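Local atomic coordinates of putative cell surface protein (Streptococcus pyogenes, PDB entry 4OFQ), a protein that is a cell-surface adhesin of the antigen I/II family whose calcium-binding C-terminal region is built of beta sandwiches, and probably mediates attachment of the bacterium. Residues A[137-141]-A[142-146]. Sequence-based numbering, arbitrary orientation.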
loop_
_atom_site.group_PDB
_atom_site.type_symbol
_atom_site.label_atom_id
_atom_site.label_comp_id
_atom_site.label_asym_id
_atom_site.label_seq_id
_atom_site.Cartn_x
_atom_site.Cartn_y
_atom_site.Cartn_z
ATOM N N ALA A 137 -26.181 22.906 18.016
ATOM C CA ALA A 137 -25.477 23.866 17.163
ATOM C C ALA A 137 -25.076 23.247 15.826
ATOM O O ALA A 137 -25.182 23.885 14.770
ATOM C CB ALA A 137 -24.242 24.429 17.878
ATOM N N PHE A 138 -24.602 22.007 15.886
ATOM C CA PHE A 138 -24.133 21.294 14.711
ATOM C C PHE A 138 -25.310 20.983 13.783
ATOM O O PHE A 138 -25.185 21.042 12.554
ATOM C CB PHE A 138 -23.419 20.012 15.153
ATOM C CG PHE A 138 -22.606 19.352 14.074
ATOM C CD1 PHE A 138 -21.312 19.776 13.792
ATOM C CD2 PHE A 138 -23.132 18.289 13.353
ATOM C CE1 PHE A 138 -20.561 19.150 12.797
ATOM C CE2 PHE A 138 -22.392 17.666 12.364
ATOM C CZ PHE A 138 -21.115 18.095 12.085
ATOM N N TYR A 139 -26.454 20.675 14.387
ATOM C CA TYR A 139 -27.666 20.408 13.637
ATOM C C TYR A 139 -28.103 21.649 12.857
ATOM O O TYR A 139 -28.412 21.585 11.665
ATOM C CB TYR A 139 -28.789 19.967 14.577
ATOM C CG TYR A 139 -30.105 19.863 13.863
ATOM C CD1 TYR A 139 -30.321 18.866 12.917
ATOM C CD2 TYR A 139 -31.135 20.774 14.112
ATOM C CE1 TYR A 139 -31.521 18.767 12.238
ATOM C CE2 TYR A 139 -32.345 20.683 13.438
ATOM C CZ TYR A 139 -32.528 19.680 12.496
ATOM O OH TYR A 139 -33.716 19.578 11.815
ATOM N N LYS A 140 -28.115 22.787 13.539
ATOM C CA LYS A 140 -28.556 24.028 12.925
ATOM C C LYS A 140 -27.598 24.490 11.820
ATOM O O LYS A 140 -28.027 24.934 10.751
ATOM C CB LYS A 140 -28.712 25.098 14.011
ATOM C CG LYS A 140 -29.247 26.436 13.545
ATOM C CD LYS A 140 -29.422 27.363 14.741
ATOM C CE LYS A 140 -30.164 28.635 14.369
ATOM N NZ LYS A 140 -30.225 29.567 15.531
ATOM N N ALA A 141 -26.299 24.358 12.068
ATOM C CA ALA A 141 -25.294 24.860 11.139
ATOM C C ALA A 141 -25.104 23.990 9.898
ATOM O O ALA A 141 -24.913 24.518 8.797
ATOM C CB ALA A 141 -23.953 25.053 11.855
ATOM N N TYR A 142 -25.133 22.669 10.070
ATOM C CA TYR A 142 -24.778 21.768 8.970
ATOM C C TYR A 142 -25.873 20.784 8.581
ATOM O O TYR A 142 -26.252 20.724 7.424
ATOM C CB TYR A 142 -23.458 21.040 9.268
ATOM C CG TYR A 142 -22.372 22.030 9.607
ATOM C CD1 TYR A 142 -21.833 22.856 8.629
ATOM C CD2 TYR A 142 -21.935 22.185 10.910
ATOM C CE1 TYR A 142 -20.865 23.787 8.937
ATOM C CE2 TYR A 142 -20.980 23.120 11.231
ATOM C CZ TYR A 142 -20.448 23.918 10.245
ATOM O OH TYR A 142 -19.488 24.848 10.572
ATOM N N VAL A 143 -26.382 20.029 9.548
ATOM C CA VAL A 143 -27.342 18.962 9.267
ATOM C C VAL A 143 -28.640 19.472 8.635
ATOM O O VAL A 143 -29.084 18.971 7.593
ATOM C CB VAL A 143 -27.693 18.193 10.544
ATOM C CG1 VAL A 143 -28.714 17.102 10.237
ATOM C CG2 VAL A 143 -26.422 17.614 11.186
ATOM N N GLN A 144 -29.239 20.469 9.276
ATOM C CA GLN A 144 -30.508 21.038 8.823
ATOM C C GLN A 144 -30.354 21.808 7.507
ATOM O O GLN A 144 -31.338 22.044 6.792
ATOM C CB GLN A 144 -31.090 21.949 9.911
ATOM C CG GLN A 144 -32.522 22.389 9.681
ATOM C CD GLN A 144 -33.082 23.167 10.859
ATOM O OE1 GLN A 144 -32.423 24.055 11.397
ATOM N NE2 GLN A 144 -34.302 22.832 11.269
ATOM N N LYS A 145 -29.123 22.204 7.197
ATOM C CA LYS A 145 -28.839 22.866 5.927
ATOM C C LYS A 145 -28.432 21.877 4.830
ATOM O O LYS A 145 -28.163 22.272 3.695
ATOM C CB LYS A 145 -27.757 23.932 6.115
ATOM C CG LYS A 145 -28.170 25.044 7.083
ATOM C CD LYS A 145 -27.114 26.141 7.147
ATOM C CE LYS A 145 -27.544 27.259 8.077
ATOM N NZ LYS A 145 -26.487 28.301 8.203
ATOM N N GLY A 146 -28.383 20.595 5.176
ATOM C CA GLY A 146 -28.033 19.563 4.215
ATOM C C GLY A 146 -26.592 19.667 3.734
ATOM O O GLY A 146 -26.276 19.319 2.600
HETATM O O HOH W 1 -30.527 25.657 10.178
HETATM O O HOH W 2 -23.983 27.192 8.516
#
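Gln144 lays its aliphatic stem over one face of the Tyr139 ring, with CB 3.9 Å from the ring centroid in a CH-pi contact, while its amide sits near the hydroxyl end, its plane turned 45° from the ring. Val143 meets the same ring obliquely, CG1 lying 3.6 Å from Tyr139 CD1, and sends its other methyl, CG2, to Phe138. Four residues on from Phe138, Tyr142 brings CD2 over a face of the Phe138 ring, 3.8 Å from Phe138 CD1; the two planes stand 54° apart, and Ala141 CB rests over a face of the Tyr142 ring, toward its rim. Tyr142 reaches this place because its CG stands anti to the carbonyl carbon (chi1 -53°).

The backbone beneath is the end of a helix that widens into a pi-type turn. Gln144 N bonds Tyr139 O at 2.8 Å, in the carbonyl plane, whereas Phe138 O takes Tyr142 N at 3.0 Å and, weakly, Val143 N. Gly146, with positive phi, closes the helix in a Schellman motif. Two waters bridge backbone carbonyls of the last turns to side chains: one donates to Lys140 O and Gln144 OE1, the other donates to Ala141 O and accepts from Lys145 NZ.

Polar ends are anchored farther out, Tyr139 OH on Ala55 N, Gln144 NE2 on Met53 O and Tyr142 OH on Asp91. Helix 135-143, which follows strand 127-132, packs Phe138, Tyr139 and Val143 against Phe64 of strand 64-70, and its last turn leads toward strand 149-157.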